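Local coordinates for protein putative phosphohistidine phosphatase, SixA (Nakamurella multipartita, PDB 4HBZ) that probably removes phosphate from phosphohistidine in proteins, as a SixA-like member of the histidine phosphatase superfamily, at residues A[34-39]-A[92-97]; A[39-44]-A[75-80]. All blocks are in the same frame, centred on the assembly; numbering follows the deposited sequence. Where two conformers were deposited one is given.

Contact 1: A[34-39]-A[92-97]; sequences VRDHDR and ELYGGG
The ring of Tyr94 has His37 on one face and Asp36 at its edge. CD2 of His37 stands over the centre of the tyrosine ring, 3.6 Å above its plane. The two planes are 86° apart, with centroids 4.7 Å from each other. This is a T-shaped stack in which the imidazole gives its edge and the phenol its face. His37 CG lies anti to the backbone N (chi1 -167°), which carries CD2 across to the ring. The neighbouring ring atom, NE2, is hydrogen-bonded to Thr70 OG1, which probably limits rotation of the imidazole.

The phenol OH donates a hydrogen bond to Asp36, with Tyr94 OH 2.6 Å from Asp36 OD2. It meets OD2 on the anti side, and carboxylate and ring are nearly coplanar. The other oxygen takes a salt bridge on its syn side, with Asp36 OD1 3.0 Å from Arg39 NH1. Arg73 adds a second salt bridge, at OD2.

Near the surface of the histidine phosphatase fold, the contact joins two loops that follow parallel strands of the sheet, 20-26 and 86-90. Tyr94 also touches Ser69 of strand 65-69 and meets the ring of His120, just past strand 114-119.

Contact 2: A[39-44]-A[75-80]; sequences RPLTPD and RQTLAA
Segment 39-44 is the end of a loop and the start of helix 43-59, and here it lies against helix 72-81. Gln76 reaches out from that helix to the loop backbone. Its amide oxygen accepts a hydrogen bond from the main chain, with Leu41 N 2.8 Å from Gln76 OE1. The bond is nearly straight, with an N-H...O angle of 167°, and the donor lies almost in line with the C=O bond. The chain of Gln76 is extended beyond CG (chi2 171°), which takes the amide across to the loop. OE1 also lies 3.4 Å from CA of Pro40.

Leu41 runs the other way, alongside Gln76, and reaches the helix with its methyl groups. Leu41 CD1 lies 3.8 Å from Gln76 CB and 3.7 Å from Thr77 N. The other methyl, Leu41 CD2, is 3.7 Å from Thr77 OG1. That hydroxyl finds its polar partners elsewhere, at Arg73 O and Ala28 N. With an alanine at Gln76, the Leu41 N-H is likely to lose this acceptor, and a gap would probably open beside Pro40.

Thr42 is the N-cap of helix 43-59, its OG1 bonded to Gly45 N. The arrangement is a glutamine side chain bonded to the backbone of the loop just ahead of an N-capped helix, within the alpha/beta fold of the histidine phosphatase superfamily.

Contact 1 and contact 2 share Arg39, and their centres are about 14 Å apart. Contact 2 is nested along the chain inside the loop that contact 1 closes. Contact 1 lies at the surface and joins two loops that both follow parallel strands. Contact 2 is partly buried, with Thr77 as its buried residue, and sets a loop and helix start against a helix. The chemistry differs as well. Contact 1 relies on aromatic rings and a charged carboxylate, while contact 2 combines aliphatic packing with one hydrogen bond from the backbone to a neutral side-chain amide. Helix 72-81 borders both, giving Arg73 to Asp36 in contact 1 and Gln76 and Thr77 to contact 2.

Contact 1: A[34-39]-A[92-97]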
ATOM      1  N   VAL A  34       6.996  23.402   9.617  0.50 21.71           N
ATOM      2  CA  VAL A  34       7.385  24.456   8.670  0.50 22.77           C
ATOM      3  C   VAL A  34       7.891  23.882   7.325  0.50 22.27           C
ATOM      4  O   VAL A  34       7.896  24.584   6.330  0.50 24.53           O
ATOM      5  CB  VAL A  34       8.387  25.455   9.266  0.50 24.93           C
ATOM      6  CG1 VAL A  34       7.775  26.127  10.494  0.50 25.26           C
ATOM      7  CG2 VAL A  34       9.714  24.770   9.588  0.50 25.81           C
ATOM      8  N   ARG A  35       8.302  22.624   7.297  0.50 20.28           N
ATOM      9  CA  ARG A  35       8.533  21.934   6.022  0.50 19.25           C
ATOM     10  C   ARG A  35       7.557  20.781   5.908  0.50 16.86           C
ATOM     11  O   ARG A  35       7.433  19.986   6.840  0.50 15.67           O
ATOM     12  CB  ARG A  35       9.956  21.390   5.952  0.50 21.42           C
ATOM     13  CG  ARG A  35      11.048  22.439   5.848  0.50 24.60           C
ATOM     14  CD  ARG A  35      12.228  21.833   5.103  0.50 26.75           C
ATOM     15  NE  ARG A  35      12.636  20.584   5.726  0.50 29.55           N
ATOM     16  CZ  ARG A  35      13.885  20.279   6.081  0.50 32.78           C
ATOM     17  NH1 ARG A  35      14.882  21.109   5.815  0.50 34.09           N
ATOM     18  NH2 ARG A  35      14.139  19.121   6.670  0.50 33.68           N
ATOM     19  N   ASP A  36       6.863  20.652   4.770  1.00 15.40           N
ATOM     20  CA  ASP A  36       5.903  19.570   4.640  1.00 13.98           C
ATOM     21  C   ASP A  36       6.499  18.184   4.914  1.00 13.51           C
ATOM     22  O   ASP A  36       5.915  17.377   5.602  1.00 13.13           O
ATOM     23  CB  ASP A  36       5.261  19.553   3.245  1.00 13.91           C
ATOM     24  CG  ASP A  36       4.328  18.376   3.084  1.00 13.78           C
ATOM     25  OD1 ASP A  36       3.122  18.549   3.478  1.00 14.66           O
ATOM     26  OD2 ASP A  36       4.774  17.267   2.669  1.00 13.48           O
ATOM     27  N   HIS A  37       7.699  17.961   4.424  1.00 14.13           N
ATOM     28  CA  HIS A  37       8.289  16.623   4.508  1.00 14.67           C
ATOM     29  C   HIS A  37       8.507  16.242   5.995  1.00 15.29           C
ATOM     30  O   HIS A  37       8.458  15.045   6.312  1.00 15.34           O
ATOM     31  CB  HIS A  37       9.613  16.668   3.725  1.00 16.12           C
ATOM     32  CG  HIS A  37      10.227  15.345   3.437  1.00 16.38           C
ATOM     33  ND1 HIS A  37      11.290  14.862   4.156  1.00 18.19           N
ATOM     34  CD2 HIS A  37       9.985  14.436   2.459  1.00 16.96           C
ATOM     35  CE1 HIS A  37      11.674  13.704   3.646  1.00 18.12           C
ATOM     36  NE2 HIS A  37      10.890  13.419   2.618  1.00 16.96           N
ATOM     37  N   ASP A  38       8.617  17.209   6.895  1.00 15.90           N
ATOM     38  CA  ASP A  38       8.825  17.003   8.356  1.00 17.41           C
ATOM     39  C   ASP A  38       7.554  16.876   9.164  1.00 17.86           C
ATOM     40  O   ASP A  38       7.604  16.682  10.428  1.00 17.29           O
ATOM     41  CB  ASP A  38       9.605  18.181   8.962  1.00 19.48           C
ATOM     42  CG  ASP A  38      11.027  18.252   8.444  1.00 22.64           C
ATOM     43  OD1 ASP A  38      11.572  17.192   8.053  1.00 26.16           O
ATOM     44  OD2 ASP A  38      11.596  19.362   8.448  1.00 27.28           O
ATOM     45  N   ARG A  39       6.381  17.029   8.526  1.00 15.57           N
ATOM     46  CA  ARG A  39       5.147  17.003   9.321  1.00 15.52           C
ATOM     47  C   ARG A  39       4.980  15.649  10.045  1.00 14.29           C
ATOM     48  O   ARG A  39       5.038  14.589   9.433  1.00 13.56           O
ATOM     49  CB  ARG A  39       3.926  17.201   8.408  1.00 14.91           C
ATOM     50  CG  ARG A  39       3.834  18.635   7.892  1.00 16.23           C
ATOM     51  CD  ARG A  39       2.873  18.780   6.713  1.00 17.21           C
ATOM     52  NE  ARG A  39       1.557  18.342   7.139  1.00 18.05           N
ATOM     53  CZ  ARG A  39       0.705  17.641   6.434  1.00 18.79           C
ATOM     54  NH1 ARG A  39       0.971  17.273   5.183  1.00 18.32           N
ATOM     55  NH2 ARG A  39      -0.435  17.249   7.019  1.00 19.89           N
ATOM     56  N   GLU A  92      11.036   8.764  -4.380  1.00 15.14           N
ATOM     57  CA  GLU A  92      10.070   8.549  -5.456  1.00 15.89           C
ATOM     58  C   GLU A  92       8.658   8.376  -4.927  1.00 15.01           C
ATOM     59  O   GLU A  92       7.710   8.729  -5.623  1.00 16.14           O
ATOM     60  CB  GLU A  92      10.440   7.340  -6.315  1.00 17.43           C
ATOM     61  CG  GLU A  92      11.769   7.455  -7.107  1.00 20.77           C
ATOM     62  CD  GLU A  92      13.045   7.212  -6.317  1.00 23.49           C
ATOM     63  OE1 GLU A  92      13.087   7.093  -5.077  1.00 19.53           O
ATOM     64  OE2 GLU A  92      14.096   7.188  -6.997  1.00 27.20           O
ATOM     65  N   LEU A  93       8.485   7.900  -3.684  1.00 12.70           N
ATOM     66  CA  LEU A  93       7.153   7.706  -3.118  1.00 12.29           C
ATOM     67  C   LEU A  93       6.612   8.982  -2.496  1.00 12.33           C
ATOM     68  O   LEU A  93       5.452   9.009  -2.120  1.00 12.74           O
ATOM     69  CB  LEU A  93       7.122   6.571  -2.117  1.00 12.64           C
ATOM     70  CG  LEU A  93       6.747   5.178  -2.609  1.00 13.70           C
ATOM     71  CD1 LEU A  93       7.643   4.705  -3.737  1.00 14.46           C
ATOM     72  CD2 LEU A  93       6.681   4.167  -1.484  1.00 14.91           C
ATOM     73  N   TYR A  94       7.427  10.025  -2.384  1.00 12.63           N
ATOM     74  CA  TYR A  94       6.983  11.333  -1.880  1.00 12.77           C
ATOM     75  C   TYR A  94       6.560  12.173  -3.095  1.00 13.45           C
ATOM     76  O   TYR A  94       7.301  12.968  -3.626  1.00 15.18           O
ATOM     77  CB  TYR A  94       8.078  11.990  -1.066  1.00 13.38           C
ATOM     78  CG  TYR A  94       7.706  13.356  -0.532  1.00 13.66           C
ATOM     79  CD1 TYR A  94       6.715  13.514   0.422  1.00 13.06           C
ATOM     80  CD2 TYR A  94       8.391  14.501  -0.952  1.00 14.78           C
ATOM     81  CE1 TYR A  94       6.399  14.720   0.942  1.00 12.75           C
ATOM     82  CE2 TYR A  94       8.073  15.745  -0.430  1.00 14.89           C
ATOM     83  CZ  TYR A  94       7.038  15.835   0.515  1.00 15.15           C
ATOM     84  OH  TYR A  94       6.777  17.103   1.033  1.00 15.56           O
ATOM     85  N   GLY A  95       5.334  11.943  -3.525  1.00 12.90           N
ATOM     86  CA  GLY A  95       4.774  12.629  -4.674  1.00 13.00           C
ATOM     87  C   GLY A  95       4.827  11.913  -5.981  1.00 13.32           C
ATOM     88  O   GLY A  95       4.310  12.416  -6.974  1.00 13.27           O
ATOM     89  N   GLY A  96       5.416  10.710  -6.029  1.00 12.75           N
ATOM     90  CA  GLY A  96       5.353   9.914  -7.215  1.00 12.56           C
ATOM     91  C   GLY A  96       3.936   9.514  -7.581  1.00 11.91           C
ATOM     92  O   GLY A  96       3.037   9.541  -6.744  1.00 11.76           O
ATOM     93  N   GLY A  97       3.763   9.164  -8.841  1.00 12.64           N
ATOM     94  CA  GLY A  97       2.479   8.643  -9.356  1.00 12.16           C
ATOM     95  C   GLY A  97       2.427   7.116  -9.345  1.00 12.24           C
ATOM     96  O   GLY A  97       3.321   6.429  -8.852  1.00 12.79           O
TER

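Contact 2: A[39-44]-A[75-80]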
ATOM      1  N   ARG A  39       6.381  17.029   8.526  1.00 15.57           N
ATOM      2  CA  ARG A  39       5.147  17.003   9.321  1.00 15.52           C
ATOM      3  C   ARG A  39       4.980  15.649  10.045  1.00 14.29           C
ATOM      4  O   ARG A  39       5.038  14.589   9.433  1.00 13.56           O
ATOM      5  CB  ARG A  39       3.926  17.201   8.408  1.00 14.91           C
ATOM      6  CG  ARG A  39       3.834  18.635   7.892  1.00 16.23           C
ATOM      7  CD  ARG A  39       2.873  18.780   6.713  1.00 17.21           C
ATOM      8  NE  ARG A  39       1.557  18.342   7.139  1.00 18.05           N
ATOM      9  CZ  ARG A  39       0.705  17.641   6.434  1.00 18.79           C
ATOM     10  NH1 ARG A  39       0.971  17.273   5.183  1.00 18.32           N
ATOM     11  NH2 ARG A  39      -0.435  17.249   7.019  1.00 19.89           N
ATOM     12  N   PRO A  40       4.766  15.688  11.374  1.00 15.70           N
ATOM     13  CA  PRO A  40       4.670  14.467  12.139  1.00 15.89           C
ATOM     14  C   PRO A  40       3.247  13.936  12.179  1.00 15.88           C
ATOM     15  O   PRO A  40       2.285  14.664  11.905  1.00 15.97           O
ATOM     16  CB  PRO A  40       5.088  14.935  13.523  1.00 16.35           C
ATOM     17  CG  PRO A  40       4.476  16.274  13.630  1.00 17.17           C
ATOM     18  CD  PRO A  40       4.707  16.888  12.227  1.00 16.66           C
ATOM     19  N   LEU A  41       3.094  12.676  12.578  1.00 15.21           N
ATOM     20  CA  LEU A  41       1.753  12.199  12.872  1.00 14.46           C
ATOM     21  C   LEU A  41       1.160  12.963  14.059  1.00 15.56           C
ATOM     22  O   LEU A  41       1.876  13.371  15.017  1.00 16.67           O
ATOM     23  CB  LEU A  41       1.755  10.735  13.243  1.00 14.60           C
ATOM     24  CG  LEU A  41       2.169   9.768  12.100  1.00 13.65           C
ATOM     25  CD1 LEU A  41       2.132   8.320  12.628  1.00 13.88           C
ATOM     26  CD2 LEU A  41       1.374   9.985  10.852  1.00 13.52           C
ATOM     27  N   THR A  42      -0.148  13.106  14.026  1.00 15.43           N
ATOM     28  CA  THR A  42      -0.858  13.604  15.215  1.00 16.93           C
ATOM     29  C   THR A  42      -1.018  12.450  16.203  1.00 17.20           C
ATOM     30  O   THR A  42      -0.789  11.279  15.858  1.00 17.10           O
ATOM     31  CB  THR A  42      -2.256  14.107  14.838  1.00 17.25           C
ATOM     32  OG1 THR A  42      -3.014  13.007  14.363  1.00 16.82           O
ATOM     33  CG2 THR A  42      -2.199  15.199  13.792  1.00 18.62           C
ATOM     34  N   PRO A  43      -1.440  12.746  17.459  1.00 17.44           N
ATOM     35  CA  PRO A  43      -1.706  11.622  18.342  1.00 17.89           C
ATOM     36  C   PRO A  43      -2.766  10.664  17.821  1.00 17.55           C
ATOM     37  O   PRO A  43      -2.631   9.440  18.014  1.00 17.72           O
ATOM     38  CB  PRO A  43      -2.101  12.297  19.651  1.00 18.93           C
ATOM     39  CG  PRO A  43      -1.370  13.648  19.596  1.00 19.21           C
ATOM     40  CD  PRO A  43      -1.368  14.039  18.155  1.00 19.71           C
ATOM     41  N   ASP A  44      -3.787  11.169  17.173  1.00 17.94           N
ATOM     42  CA  ASP A  44      -4.784  10.263  16.571  1.00 18.26           C
ATOM     43  C   ASP A  44      -4.162   9.472  15.420  1.00 16.50           C
ATOM     44  O   ASP A  44      -4.466   8.280  15.255  1.00 15.30           O
ATOM     45  CB  ASP A  44      -5.994  11.031  16.055  1.00 21.02           C
ATOM     46  CG  ASP A  44      -6.922  11.546  17.174  1.00 27.85           C
ATOM     47  OD1 ASP A  44      -6.939  11.021  18.293  1.00 28.63           O
ATOM     48  OD2 ASP A  44      -7.656  12.494  16.872  1.00 34.46           O
ATOM     49  N   ARG A  75       7.288   7.496   7.393  1.00 12.61           N
ATOM     50  CA  ARG A  75       8.251   6.812   8.278  1.00 12.88           C
ATOM     51  C   ARG A  75       7.625   6.499   9.637  1.00 12.63           C
ATOM     52  O   ARG A  75       7.777   5.375  10.131  1.00 13.72           O
ATOM     53  CB  ARG A  75       9.509   7.657   8.476  1.00 14.56           C
ATOM     54  CG  ARG A  75      10.365   7.805   7.252  1.00 14.94           C
ATOM     55  CD  ARG A  75      11.536   8.762   7.530  1.00 17.11           C
ATOM     56  NE  ARG A  75      12.425   8.945   6.394  1.00 17.73           N
ATOM     57  CZ  ARG A  75      13.468   8.157   6.088  1.00 19.71           C
ATOM     58  NH1 ARG A  75      13.836   7.129   6.874  1.00 19.99           N
ATOM     59  NH2 ARG A  75      14.191   8.461   5.016  1.00 23.56           N
ATOM     60  N   GLN A  76       6.940   7.477  10.196  1.00 12.83           N
ATOM     61  CA  GLN A  76       6.336   7.328  11.509  1.00 13.43           C
ATOM     62  C   GLN A  76       5.168   6.366  11.477  1.00 13.50           C
ATOM     63  O   GLN A  76       4.936   5.603  12.424  1.00 12.92           O
ATOM     64  CB  GLN A  76       5.886   8.692  12.050  1.00 13.59           C
ATOM     65  CG  GLN A  76       7.085   9.538  12.471  1.00 15.36           C
ATOM     66  CD  GLN A  76       6.712  10.960  12.816  1.00 16.98           C
ATOM     67  OE1 GLN A  76       5.548  11.301  12.872  1.00 19.60           O
ATOM     68  NE2 GLN A  76       7.713  11.833  13.006  1.00 19.28           N
ATOM     69  N   THR A  77       4.396   6.369  10.407  1.00 11.59           N
ATOM     70  CA  THR A  77       3.335   5.386  10.254  1.00 11.31           C
ATOM     71  C   THR A  77       3.925   3.991  10.265  1.00 12.63           C
ATOM     72  O   THR A  77       3.477   3.126  10.996  1.00 12.25           O
ATOM     73  CB  THR A  77       2.574   5.627   8.933  1.00 11.53           C
ATOM     74  OG1 THR A  77       1.879   6.872   8.993  1.00 12.22           O
ATOM     75  CG2 THR A  77       1.622   4.524   8.685  1.00 12.21           C
ATOM     76  N   LEU A  78       4.987   3.795   9.504  1.00 12.56           N
ATOM     77  CA  LEU A  78       5.647   2.483   9.504  1.00 12.44           C
ATOM     78  C   LEU A  78       6.131   2.097  10.917  1.00 12.65           C
ATOM     79  O   LEU A  78       5.924   0.957  11.361  1.00 12.66           O
ATOM     80  CB  LEU A  78       6.786   2.458   8.489  1.00 12.85           C
ATOM     81  CG  LEU A  78       7.583   1.185   8.455  1.00 13.18           C
ATOM     82  CD1 LEU A  78       6.776  -0.027   8.110  1.00 13.80           C
ATOM     83  CD2 LEU A  78       8.736   1.390   7.472  1.00 15.24           C
ATOM     84  N   ALA A  79       6.802   3.005  11.585  1.00 13.62           N
ATOM     85  CA  ALA A  79       7.329   2.735  12.911  1.00 14.22           C
ATOM     86  C   ALA A  79       6.193   2.298  13.809  1.00 14.92           C
ATOM     87  O   ALA A  79       6.326   1.330  14.605  1.00 15.70           O
ATOM     88  CB  ALA A  79       8.046   3.988  13.448  1.00 15.00           C
ATOM     89  N   ALA A  80       5.073   2.989  13.740  1.00 14.20           N
ATOM     90  CA  ALA A  80       3.950   2.700  14.650  1.00 13.83           C
ATOM     91  C   ALA A  80       3.311   1.330  14.398  1.00 13.88           C
ATOM     92  O   ALA A  80       2.668   0.768  15.289  1.00 14.55           O
ATOM     93  CB  ALA A  80       2.887   3.792  14.587  1.00 13.87           C
TER